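Local coordinates for protein putative mannose-6-phosphate isomerase YvyI (Bacillus subtilis, PDB 1QWR) that catalyses the zinc-dependent interconversion of D-mannose 6-phosphate and D-fructose 6-phosphate, as a type 1 phosphomannose isomerase, at residues I98-D103 with V218-V223; T142-M147 with E154-R159. All coordinates share one frame; numbering follows the deposited sequence.

Contact 1: I98-D103 with V218-V223; sequences IKVHPD and VNAATV. With ZN (zinc ion), chain E; SO4 (sulfate ion), chain C.
The imidazole of His-101 meets the zinc ion at its edge and in its own plane, with NE2 2.5 Å from the metal. Glu-119, His-176 and a water complete the site, and the two histidine rings touch with their planes at about 45°. A hydrogen bond from ND1 to Ala-193 O holds the ring against rotation. Lys-99 turns to a sulfate ion instead: its chain bends near the tip (chi4 -95°), and NZ donates to O4 at 2.9 Å and more weakly to O1. With a methionine in its place, the sulfate would probably lose a charged donor, leaving Arg-196, Arg-210 and Lys-18 to balance it.

The next residues illustrate how the strand leading into a metal ligand can be backed by small apolar groups. With chi1 at 52° setting CG1 between the backbone N and the carbonyl carbon, the other methyl of Val-100, CG2, lies anti to the N and comes 4.1 Å from Ala-221 CA, while Pro-102 CB lies 4.1 Å from Ala-220 CB. A water receives a weak bond from Asp-103 N and donates to Ala-220 O at 2.6 Å. Strand 98-100 pairs antiparallel with 195-198, Asp-103 N-caps helix 104-110, and the C-terminal end of helix 214-220 packs between this run and helix 141-149.

Contact 2: T142-M147 with E154-R159; sequences TELVTM and EGLLRR
Leu-156 and Met-147, a selenomethionine in this crystal, carry most of the contact, with Leu-144 as the third partner. The Met-147 side chain bends at its last torsion (chi3 83°), which lays the terminal methyl against the opposing backbone: CE is 3.4 Å from Leu-156 N and equally near Gly-155 C. It also reaches Leu-156 CB at 3.9 Å, and SE lies 4.0 Å from Leu-156 CD1. The fit is tight over Gly-155, where a beta carbon would come within 3.3 Å of Met-147 CE. These residues belong to a helical excursion between two strands: the chain leaves strand 131-136, forms helix 141-149 and the short helix 153-156, and returns as strand 157-161, antiparallel to the strand it left. Leu-144 approaches from the turn of helix before Met-147, its CD1 crossing the branched end of Leu-156 at 3.9 Å from CD1 and 4.0 Å from CD2. No hydrogen bond joins the two segments, so van der Waals packing makes the join. Within helix 141-149, Thr-142 O accepts from both Thr-146 N and Thr-146 OG1, which come from opposite faces of its carbonyl plane. Ala-138 and His-136 also touch the Leu-156 side chain.

Overall arrangement
Contact 2 lies, in sequence, between the two segments of contact 1, and the centres are 13 Å apart. Side chains link them directly: Leu-144 CD2 packs 4.1 Å from Ala-221 CB and 3.9 Å from Val-223 CG2, and Ile-98 CD1 approaches Leu-157 CD1. The pair exemplifies a graded distance from an active site. In contact 1 His-101 binds the zinc and the Val-100 side chain is about 6 Å from that of His-176, whereas in contact 2 the Leu-156 side chain is about 11 Å from it. The sulfate lies near the zinc site; with the putative active-site Arg-196 among its partners, it may mimic the substrate phosphate.

Contact 1: I98-D103 with V218-V223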
ATOM      1  N   ILE A  98       6.418   6.623 -14.576  1.00 22.36           N
ATOM      2  CA  ILE A  98       6.903   5.268 -14.872  1.00 21.72           C
ATOM      3  C   ILE A  98       8.107   5.183 -13.941  1.00 22.48           C
ATOM      4  O   ILE A  98       8.961   6.088 -13.932  1.00 23.34           O
ATOM      5  CB  ILE A  98       7.312   5.123 -16.353  1.00 23.79           C
ATOM      6  CG1 ILE A  98       6.070   5.280 -17.238  1.00 25.28           C
ATOM      7  CG2 ILE A  98       7.930   3.768 -16.593  1.00 23.87           C
ATOM      8  CD1 ILE A  98       6.325   5.119 -18.714  1.00 29.27           C
ATOM      9  N   LYS A  99       8.173   4.116 -13.150  1.00 20.65           N
ATOM     10  CA  LYS A  99       9.224   4.031 -12.150  1.00 18.66           C
ATOM     11  C   LYS A  99       9.636   2.626 -11.755  1.00 17.23           C
ATOM     12  O   LYS A  99       9.035   1.643 -12.185  1.00 17.74           O
ATOM     13  CB  LYS A  99       8.721   4.771 -10.898  1.00 20.79           C
ATOM     14  CG  LYS A  99       7.326   4.303 -10.440  1.00 26.21           C
ATOM     15  CD  LYS A  99       6.718   5.286  -9.439  1.00 29.14           C
ATOM     16  CE  LYS A  99       5.252   4.983  -9.168  1.00 32.27           C
ATOM     17  NZ  LYS A  99       4.332   5.791 -10.014  1.00 28.96           N
ATOM     18  N   VAL A 100      10.669   2.565 -10.914  1.00 19.51           N
ATOM     19  CA  VAL A 100      11.173   1.313 -10.362  1.00 18.58           C
ATOM     20  C   VAL A 100      11.593   1.589  -8.912  1.00 17.69           C
ATOM     21  O   VAL A 100      12.105   2.675  -8.601  1.00 18.38           O
ATOM     22  CB  VAL A 100      12.404   0.781 -11.149  1.00 20.95           C
ATOM     23  CG1 VAL A 100      13.452   1.859 -11.263  1.00 23.45           C
ATOM     24  CG2 VAL A 100      13.001  -0.430 -10.440  1.00 21.22           C
ATOM     25  N   HIS A 101      11.376   0.616  -8.026  1.00 17.83           N
ATOM     26  CA  HIS A 101      11.771   0.757  -6.628  1.00 16.06           C
ATOM     27  C   HIS A 101      12.932  -0.181  -6.403  1.00 15.93           C
ATOM     28  O   HIS A 101      12.917  -1.308  -6.879  1.00 17.25           O
ATOM     29  CB  HIS A 101      10.636   0.341  -5.669  1.00 14.57           C
ATOM     30  CG  HIS A 101       9.409   1.171  -5.806  1.00 16.82           C
ATOM     31  ND1 HIS A 101       9.397   2.523  -5.535  1.00 16.75           N
ATOM     32  CD2 HIS A 101       8.138   0.841  -6.150  1.00 14.00           C
ATOM     33  CE1 HIS A 101       8.172   2.990  -5.709  1.00 17.39           C
ATOM     34  NE2 HIS A 101       7.393   1.991  -6.080  1.00 15.33           N
ATOM     35  N   PRO A 102      13.958   0.277  -5.673  1.00 16.84           N
ATOM     36  CA  PRO A 102      15.110  -0.584  -5.413  1.00 17.21           C
ATOM     37  C   PRO A 102      14.807  -1.611  -4.331  1.00 17.99           C
ATOM     38  O   PRO A 102      13.814  -1.484  -3.587  1.00 14.86           O
ATOM     39  CB  PRO A 102      16.176   0.401  -4.962  1.00 17.66           C
ATOM     40  CG  PRO A 102      15.365   1.413  -4.193  1.00 20.84           C
ATOM     41  CD  PRO A 102      14.172   1.631  -5.115  1.00 18.26           C
ATOM     42  N   ASP A 103      15.670  -2.626  -4.244  1.00 17.24           N
ATOM     43  CA  ASP A 103      15.523  -3.654  -3.230  1.00 19.58           C
ATOM     44  C   ASP A 103      16.232  -3.143  -1.977  1.00 18.69           C
ATOM     45  O   ASP A 103      16.794  -2.043  -1.998  1.00 19.81           O
ATOM     46  CB  ASP A 103      16.108  -4.997  -3.730  1.00 22.45           C
ATOM     47  CG  ASP A 103      17.632  -4.994  -3.842  1.00 25.70           C
ATOM     48  OD1 ASP A 103      18.252  -3.923  -3.820  1.00 24.56           O
ATOM     49  OD2 ASP A 103      18.209  -6.093  -3.961  1.00 31.21           O
ATOM     50  N   VAL A 218      17.804   2.428 -13.936  1.00 22.61           N
ATOM     51  CA  VAL A 218      18.382   1.372 -14.767  1.00 22.04           C
ATOM     52  C   VAL A 218      19.188   0.402 -13.906  1.00 19.94           C
ATOM     53  O   VAL A 218      19.124  -0.817 -14.093  1.00 23.08           O
ATOM     54  CB  VAL A 218      19.252   1.986 -15.882  1.00 22.58           C
ATOM     55  CG1 VAL A 218      19.894   0.878 -16.703  1.00 24.17           C
ATOM     56  CG2 VAL A 218      18.361   2.852 -16.794  1.00 22.78           C
ATOM     57  N   ASN A 219      19.924   0.935 -12.940  1.00 21.66           N
ATOM     58  CA  ASN A 219      20.707   0.083 -12.041  1.00 20.40           C
ATOM     59  C   ASN A 219      19.804  -0.820 -11.192  1.00 20.36           C
ATOM     60  O   ASN A 219      20.121  -1.983 -10.953  1.00 19.09           O
ATOM     61  CB  ASN A 219      21.559   0.939 -11.113  1.00 24.38           C
ATOM     62  CG  ASN A 219      22.900   1.302 -11.722  1.00 31.09           C
ATOM     63  OD1 ASN A 219      23.797   0.457 -11.819  1.00 35.28           O
ATOM     64  ND2 ASN A 219      23.044   2.548 -12.138  1.00 29.54           N
ATOM     65  N   ALA A 220      18.678  -0.288 -10.733  1.00 19.43           N
ATOM     66  CA  ALA A 220      17.789  -1.079  -9.881  1.00 20.27           C
ATOM     67  C   ALA A 220      16.851  -2.012 -10.612  1.00 20.57           C
ATOM     68  O   ALA A 220      16.324  -2.974 -10.028  1.00 19.94           O
ATOM     69  CB  ALA A 220      16.968  -0.148  -8.988  1.00 19.45           C
ATOM     70  N   ALA A 221      16.642  -1.735 -11.889  1.00 19.69           N
ATOM     71  CA  ALA A 221      15.707  -2.501 -12.690  1.00 20.29           C
ATOM     72  C   ALA A 221      16.156  -3.901 -13.046  1.00 21.64           C
ATOM     73  O   ALA A 221      17.308  -4.134 -13.395  1.00 22.53           O
ATOM     74  CB  ALA A 221      15.363  -1.720 -13.975  1.00 21.08           C
ATOM     75  N   THR A 222      15.216  -4.830 -12.956  1.00 21.17           N
ATOM     76  CA  THR A 222      15.456  -6.213 -13.300  1.00 21.15           C
ATOM     77  C   THR A 222      15.332  -6.342 -14.816  1.00 21.83           C
ATOM     78  O   THR A 222      14.301  -5.999 -15.384  1.00 20.29           O
ATOM     79  CB  THR A 222      14.409  -7.095 -12.679  1.00 21.30           C
ATOM     80  OG1 THR A 222      14.465  -6.928 -11.266  1.00 20.50           O
ATOM     81  CG2 THR A 222      14.635  -8.560 -13.053  1.00 23.96           C
ATOM     82  N   VAL A 223      16.375  -6.850 -15.458  1.00 22.87           N
ATOM     83  CA  VAL A 223      16.360  -7.025 -16.902  1.00 22.81           C
ATOM     84  C   VAL A 223      16.956  -8.395 -17.238  1.00 24.74           C
ATOM     85  O   VAL A 223      18.048  -8.709 -16.784  1.00 24.50           O
ATOM     86  CB  VAL A 223      17.222  -5.952 -17.588  1.00 24.12           C
ATOM     87  CG1 VAL A 223      17.182  -6.144 -19.101  1.00 22.08           C
ATOM     88  CG2 VAL A 223      16.742  -4.557 -17.182  1.00 21.55           C
TER
HETATM   89 ZN    ZN E 604       5.055   2.101  -6.974  0.95 52.15          ZN
HETATM   90  S   SO4 C 601       4.766   8.938  -8.375  1.00 26.41           S
HETATM   91  O1  SO4 C 601       4.525   9.036  -9.836  1.00 23.62           O
HETATM   92  O2  SO4 C 601       4.173  10.089  -7.687  1.00 21.25           O
HETATM   93  O3  SO4 C 601       6.211   8.867  -8.103  1.00 25.23           O
HETATM   94  O4  SO4 C 601       4.125   7.704  -7.879  1.00 24.01           O
HETATM   95  O   HOH W   1      16.617  -3.287  -7.443  1.00 27.07           O
HETATM   96  O   HOH W   2       4.888   2.900  -4.509  1.00 35.97           O

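Contact 2: T142-M147 with E154-R159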
ATOM      1  N   THR A 142      21.463  -2.338 -21.807  1.00 23.60           N
ATOM      2  CA  THR A 142      21.813  -1.365 -22.847  1.00 24.92           C
ATOM      3  C   THR A 142      20.557  -1.081 -23.686  1.00 24.24           C
ATOM      4  O   THR A 142      20.299   0.059 -24.073  1.00 25.59           O
ATOM      5  CB  THR A 142      22.937  -1.884 -23.785  1.00 25.07           C
ATOM      6  OG1 THR A 142      24.119  -2.138 -23.022  1.00 26.14           O
ATOM      7  CG2 THR A 142      23.280  -0.835 -24.835  1.00 27.44           C
ATOM      8  N   GLU A 143      19.779  -2.128 -23.945  1.00 25.81           N
ATOM      9  CA  GLU A 143      18.539  -2.034 -24.717  1.00 27.73           C
ATOM     10  C   GLU A 143      17.506  -1.190 -23.948  1.00 27.19           C
ATOM     11  O   GLU A 143      16.818  -0.353 -24.525  1.00 26.47           O
ATOM     12  CB  GLU A 143      18.006  -3.446 -24.961  1.00 32.22           C
ATOM     13  CG  GLU A 143      16.807  -3.585 -25.895  1.00 38.00           C
ATOM     14  CD  GLU A 143      16.566  -5.045 -26.278  1.00 41.67           C
ATOM     15  OE1 GLU A 143      17.461  -5.654 -26.907  1.00 48.17           O
ATOM     16  OE2 GLU A 143      15.501  -5.599 -25.955  1.00 44.43           O
ATOM     17  N   LEU A 144      17.400  -1.421 -22.645  1.00 25.29           N
ATOM     18  CA  LEU A 144      16.471  -0.661 -21.823  1.00 26.12           C
ATOM     19  C   LEU A 144      16.833   0.821 -21.941  1.00 26.55           C
ATOM     20  O   LEU A 144      15.967   1.679 -22.193  1.00 27.36           O
ATOM     21  CB  LEU A 144      16.574  -1.124 -20.365  1.00 24.88           C
ATOM     22  CG  LEU A 144      15.704  -0.372 -19.348  1.00 27.87           C
ATOM     23  CD1 LEU A 144      14.245  -0.691 -19.638  1.00 27.03           C
ATOM     24  CD2 LEU A 144      16.080  -0.777 -17.903  1.00 26.56           C
ATOM     25  N   VAL A 145      18.120   1.124 -21.784  1.00 27.56           N
ATOM     26  CA  VAL A 145      18.599   2.498 -21.875  1.00 31.31           C
ATOM     27  C   VAL A 145      18.253   3.106 -23.233  1.00 32.91           C
ATOM     28  O   VAL A 145      17.734   4.224 -23.307  1.00 34.47           O
ATOM     29  CB  VAL A 145      20.120   2.566 -21.665  1.00 30.60           C
ATOM     30  CG1 VAL A 145      20.670   3.914 -22.133  1.00 35.02           C
ATOM     31  CG2 VAL A 145      20.431   2.365 -20.190  1.00 32.40           C
ATOM     32  N   THR A 146      18.538   2.361 -24.298  1.00 33.58           N
ATOM     33  CA  THR A 146      18.257   2.813 -25.658  1.00 34.24           C
ATOM     34  C   THR A 146      16.770   3.122 -25.866  1.00 35.40           C
ATOM     35  O   THR A 146      16.413   4.181 -26.381  1.00 33.85           O
ATOM     36  CB  THR A 146      18.682   1.745 -26.688  1.00 35.41           C
ATOM     37  OG1 THR A 146      20.080   1.474 -26.541  1.00 33.47           O
ATOM     38  CG2 THR A 146      18.402   2.224 -28.106  1.00 35.66           C
HETATM   39  N   MSE A 147      15.907   2.195 -25.464  1.00 35.46           N
HETATM   40  CA  MSE A 147      14.473   2.378 -25.624  1.00 36.81           C
HETATM   41  C   MSE A 147      13.875   3.475 -24.767  1.00 38.03           C
HETATM   42  O   MSE A 147      12.836   4.037 -25.120  1.00 39.86           O
HETATM   43  CB  MSE A 147      13.755   1.071 -25.360  1.00 37.81           C
HETATM   44  CG  MSE A 147      14.104   0.040 -26.376  1.00 39.98           C
HETATM   45 SE   MSE A 147      13.058  -1.520 -26.150  0.90 46.96          SE
HETATM   46  CE  MSE A 147      11.471  -0.971 -27.104  1.00 38.65           C
ATOM     47  N   GLU A 154       5.983   2.667 -26.252  1.00 44.75           N
ATOM     48  CA  GLU A 154       5.064   1.727 -26.871  1.00 45.70           C
ATOM     49  C   GLU A 154       5.657   0.341 -27.052  1.00 43.93           C
ATOM     50  O   GLU A 154       4.992  -0.666 -26.812  1.00 44.07           O
ATOM     51  CB  GLU A 154       4.600   2.262 -28.226  1.00 50.13           C
ATOM     52  CG  GLU A 154       3.366   1.564 -28.747  1.00 55.58           C
ATOM     53  CD  GLU A 154       2.280   1.484 -27.686  1.00 59.24           C
ATOM     54  OE1 GLU A 154       2.029   2.515 -27.023  1.00 62.28           O
ATOM     55  OE2 GLU A 154       1.672   0.401 -27.514  1.00 60.49           O
ATOM     56  N   GLY A 155       6.911   0.284 -27.480  1.00 42.34           N
ATOM     57  CA  GLY A 155       7.543  -1.005 -27.686  1.00 40.07           C
ATOM     58  C   GLY A 155       8.146  -1.567 -26.413  1.00 38.89           C
ATOM     59  O   GLY A 155       8.249  -2.782 -26.257  1.00 39.60           O
ATOM     60  N   LEU A 156       8.517  -0.680 -25.497  1.00 35.55           N
ATOM     61  CA  LEU A 156       9.147  -1.082 -24.239  1.00 35.67           C
ATOM     62  C   LEU A 156       8.227  -1.573 -23.132  1.00 34.60           C
ATOM     63  O   LEU A 156       8.409  -2.667 -22.605  1.00 34.16           O
ATOM     64  CB  LEU A 156       9.976   0.071 -23.671  1.00 32.97           C
ATOM     65  CG  LEU A 156      10.629  -0.242 -22.316  1.00 32.96           C
ATOM     66  CD1 LEU A 156      11.626  -1.399 -22.463  1.00 29.54           C
ATOM     67  CD2 LEU A 156      11.312   1.008 -21.778  1.00 31.27           C
ATOM     68  N   LEU A 157       7.248  -0.751 -22.776  1.00 35.96           N
ATOM     69  CA  LEU A 157       6.336  -1.075 -21.681  1.00 35.75           C
ATOM     70  C   LEU A 157       5.356  -2.197 -21.947  1.00 37.33           C
ATOM     71  O   LEU A 157       4.904  -2.398 -23.074  1.00 39.03           O
ATOM     72  CB  LEU A 157       5.546   0.166 -21.276  1.00 36.18           C
ATOM     73  CG  LEU A 157       6.325   1.452 -20.997  1.00 36.68           C
ATOM     74  CD1 LEU A 157       5.337   2.541 -20.621  1.00 36.86           C
ATOM     75  CD2 LEU A 157       7.353   1.232 -19.894  1.00 34.91           C
ATOM     76  N   ARG A 158       5.037  -2.937 -20.892  1.00 36.76           N
ATOM     77  CA  ARG A 158       4.063  -4.010 -20.976  1.00 36.43           C
ATOM     78  C   ARG A 158       2.870  -3.489 -20.177  1.00 35.97           C
ATOM     79  O   ARG A 158       3.028  -2.881 -19.112  1.00 33.33           O
ATOM     80  CB  ARG A 158       4.612  -5.308 -20.370  1.00 38.17           C
ATOM     81  CG  ARG A 158       5.733  -5.937 -21.184  1.00 41.50           C
ATOM     82  CD  ARG A 158       6.382  -7.106 -20.452  1.00 45.15           C
ATOM     83  NE  ARG A 158       5.470  -8.222 -20.188  1.00 47.29           N
ATOM     84  CZ  ARG A 158       5.058  -9.094 -21.104  1.00 49.46           C
ATOM     85  NH1 ARG A 158       5.471  -8.990 -22.362  1.00 48.61           N
ATOM     86  NH2 ARG A 158       4.243 -10.085 -20.755  1.00 51.14           N
ATOM     87  N   ARG A 159       1.672  -3.706 -20.700  1.00 35.50           N
ATOM     88  CA  ARG A 159       0.478  -3.214 -20.038  1.00 35.85           C
ATOM     89  C   ARG A 159      -0.491  -4.331 -19.704  1.00 35.15           C
ATOM     90  O   ARG A 159      -0.563  -5.329 -20.408  1.00 35.30           O
ATOM     91  CB  ARG A 159      -0.194  -2.159 -20.915  1.00 37.79           C
ATOM     92  CG  ARG A 159       0.656  -0.908 -21.119  1.00 40.80           C
ATOM     93  CD  ARG A 159       0.069   0.017 -22.174  1.00 43.05           C
ATOM     94  NE  ARG A 159       0.675   1.352 -22.149  1.00 46.33           N
ATOM     95  CZ  ARG A 159       0.259   2.358 -21.381  1.00 47.04           C
ATOM     96  NH1 ARG A 159      -0.774   2.199 -20.560  1.00 49.19           N
ATOM     97  NH2 ARG A 159       0.870   3.534 -21.441  1.00 47.90           N
TER